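Local coordinates for protein rRNA adenine N-6-methyltransferase (Saccharopolyspora erythraea, PDB 6NVM) that dimethylates a specific adenine of 23S rRNA with S-adenosyl-L-methionine as methyl donor, lowering the ribosome's affinity for macrolide, lincosamide and streptogramin B antibiotics, at residues A[71-76]-A[131-136]. Sequence-based numbering, arbitrary orientation.
Sequences DLPVLE and PPEPFA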
loop_
_atom_site.group_PDB
_atom_site.type_symbol
_atom_site.label_atom_id
_atom_site.label_comp_id
_atom_site.label_asym_id
_atom_site.label_seq_id
_atom_site.Cartn_x
_atom_site.Cartn_y
_atom_site.Cartn_z
ATOM N N ASP A 71 -20.221 -5.686 7.911
ATOM C CA ASP A 71 -20.818 -4.514 7.284
ATOM C C ASP A 71 -19.869 -3.811 6.316
ATOM O O ASP A 71 -20.214 -2.742 5.799
ATOM C CB ASP A 71 -21.328 -3.534 8.353
ATOM C CG ASP A 71 -20.209 -2.758 9.054
ATOM O OD1 ASP A 71 -19.015 -3.041 8.833
ATOM O OD2 ASP A 71 -20.542 -1.845 9.842
ATOM N N LEU A 72 -18.702 -4.398 6.032
ATOM C CA LEU A 72 -17.694 -3.757 5.189
ATOM C C LEU A 72 -17.633 -4.414 3.815
ATOM O O LEU A 72 -17.336 -5.615 3.732
ATOM C CB LEU A 72 -16.328 -3.833 5.865
ATOM C CG LEU A 72 -15.181 -3.086 5.186
ATOM C CD1 LEU A 72 -15.386 -1.592 5.309
ATOM C CD2 LEU A 72 -13.853 -3.505 5.791
ATOM N N PRO A 73 -17.851 -3.687 2.719
ATOM C CA PRO A 73 -17.696 -4.291 1.393
ATOM C C PRO A 73 -16.236 -4.343 0.956
ATOM O O PRO A 73 -15.389 -3.577 1.415
ATOM C CB PRO A 73 -18.512 -3.356 0.493
ATOM C CG PRO A 73 -18.361 -2.016 1.143
ATOM C CD PRO A 73 -18.307 -2.287 2.632
ATOM N N VAL A 74 -15.955 -5.281 0.051
ATOM C CA VAL A 74 -14.612 -5.521 -0.461
ATOM C C VAL A 74 -14.629 -5.381 -1.975
ATOM O O VAL A 74 -15.558 -5.853 -2.639
ATOM C CB VAL A 74 -14.101 -6.924 -0.062
ATOM C CG1 VAL A 74 -12.730 -7.209 -0.693
ATOM C CG2 VAL A 74 -14.037 -7.054 1.448
ATOM N N LEU A 75 -13.600 -4.736 -2.517
ATOM C CA LEU A 75 -13.311 -4.785 -3.944
ATOM C C LEU A 75 -12.083 -5.659 -4.161
ATOM O O LEU A 75 -11.101 -5.554 -3.418
ATOM C CB LEU A 75 -13.076 -3.383 -4.521
ATOM C CG LEU A 75 -14.325 -2.624 -4.971
ATOM C CD1 LEU A 75 -15.276 -2.393 -3.815
ATOM C CD2 LEU A 75 -13.933 -1.296 -5.619
ATOM N N GLU A 76 -12.144 -6.533 -5.168
ATOM C CA GLU A 76 -11.053 -7.454 -5.453
ATOM C C GLU A 76 -10.602 -7.319 -6.900
ATOM O O GLU A 76 -11.425 -7.200 -7.812
ATOM C CB GLU A 76 -11.448 -8.921 -5.182
ATOM C CG GLU A 76 -10.299 -9.897 -5.420
ATOM C CD GLU A 76 -10.711 -11.355 -5.316
ATOM O OE1 GLU A 76 -11.909 -11.656 -5.499
ATOM O OE2 GLU A 76 -9.829 -12.199 -5.046
ATOM N N PRO A 131 -16.153 2.902 -4.137
ATOM C CA PRO A 131 -17.494 3.159 -3.624
ATOM C C PRO A 131 -17.489 4.328 -2.657
ATOM O O PRO A 131 -16.475 4.595 -1.988
ATOM C CB PRO A 131 -17.862 1.843 -2.915
ATOM C CG PRO A 131 -16.565 1.212 -2.589
ATOM C CD PRO A 131 -15.613 1.613 -3.678
ATOM N N PRO A 132 -18.604 5.056 -2.542
ATOM C CA PRO A 132 -18.623 6.241 -1.672
ATOM C C PRO A 132 -18.926 5.914 -0.217
ATOM O O PRO A 132 -19.595 6.683 0.479
ATOM C CB PRO A 132 -19.727 7.099 -2.295
ATOM C CG PRO A 132 -20.695 6.092 -2.825
ATOM C CD PRO A 132 -19.867 4.907 -3.287
ATOM N N GLU A 133 -18.433 4.777 0.245
ATOM C CA GLU A 133 -18.590 4.329 1.623
ATOM C C GLU A 133 -17.307 3.614 2.024
ATOM O O GLU A 133 -16.496 3.277 1.149
ATOM C CB GLU A 133 -19.798 3.398 1.762
ATOM C CG GLU A 133 -19.726 2.174 0.848
ATOM C CD GLU A 133 -20.817 1.149 1.120
ATOM O OE1 GLU A 133 -21.174 0.941 2.298
ATOM O OE2 GLU A 133 -21.314 0.542 0.148
ATOM N N PRO A 134 -17.074 3.369 3.313
ATOM C CA PRO A 134 -15.866 2.637 3.706
ATOM C C PRO A 134 -15.822 1.272 3.033
ATOM O O PRO A 134 -16.851 0.625 2.831
ATOM C CB PRO A 134 -15.994 2.522 5.229
ATOM C CG PRO A 134 -16.919 3.626 5.621
ATOM C CD PRO A 134 -17.881 3.768 4.479
ATOM N N PHE A 135 -14.615 0.844 2.673
ATOM C CA PHE A 135 -14.444 -0.426 1.980
ATOM C C PHE A 135 -13.003 -0.877 2.149
ATOM O O PHE A 135 -12.142 -0.123 2.607
ATOM C CB PHE A 135 -14.802 -0.307 0.496
ATOM C CG PHE A 135 -13.752 0.396 -0.324
ATOM C CD1 PHE A 135 -13.639 1.772 -0.284
ATOM C CD2 PHE A 135 -12.877 -0.325 -1.127
ATOM C CE1 PHE A 135 -12.662 2.432 -1.034
ATOM C CE2 PHE A 135 -11.900 0.326 -1.881
ATOM C CZ PHE A 135 -11.799 1.708 -1.827
ATOM N N ALA A 136 -12.759 -2.129 1.776
ATOM C CA ALA A 136 -11.425 -2.696 1.743
ATOM C C ALA A 136 -11.119 -3.188 0.337
ATOM O O ALA A 136 -12.014 -3.619 -0.393
ATOM C CB ALA A 136 -11.286 -3.851 2.741
#
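One face of the Phe-135 ring carries Pro-131, whose CD sits over the ring centre 3.8 Å above the plane, while Leu-75 CD1 approaches the ring obliquely, 4.2 Å from CD2. Leu-75 also meets Pro-131 tip to tip, CD2 to CD at 3.9 Å, so a branched side chain, a rigid pyrrolidine and a flat ring close one apolar cluster. Pro-73 crosses the Phe-135 side chain at about a right angle, its CG 4.0 Å from CB. On the face that carries Val-74 and Ala-136, Leu-72 CD2 touches the small methyl CB of Ala-136 at 4.0 Å.

Two adjacent central strands of the Rossmann-like methyltransferase sheet are joined here at their beginnings; strand 73-77 leads on to Gly-78, a predicted S-adenosyl-L-methionine-binding residue. The backbones pair in parallel, Val-74 with Ala-136: Ala-136 N donates to Pro-73 O (3.0 Å), and Leu-75 N to Ala-136 O (2.9 Å). Proline offers its carbonyl but has no N-H; its CD lies 3.3 Å from Pro-134 O, where the preceding bond would form, so bonding between the segments begins with Pro-73 O.

Glutamate's long, extended chain sets Glu-133 CD beside Pro-73 CG, while OE2 forms a salt bridge with Arg-93 NH2. Two main-chain bonds thus fix the register amid mainly apolar contacts, and the one nearby charge is answered from outside.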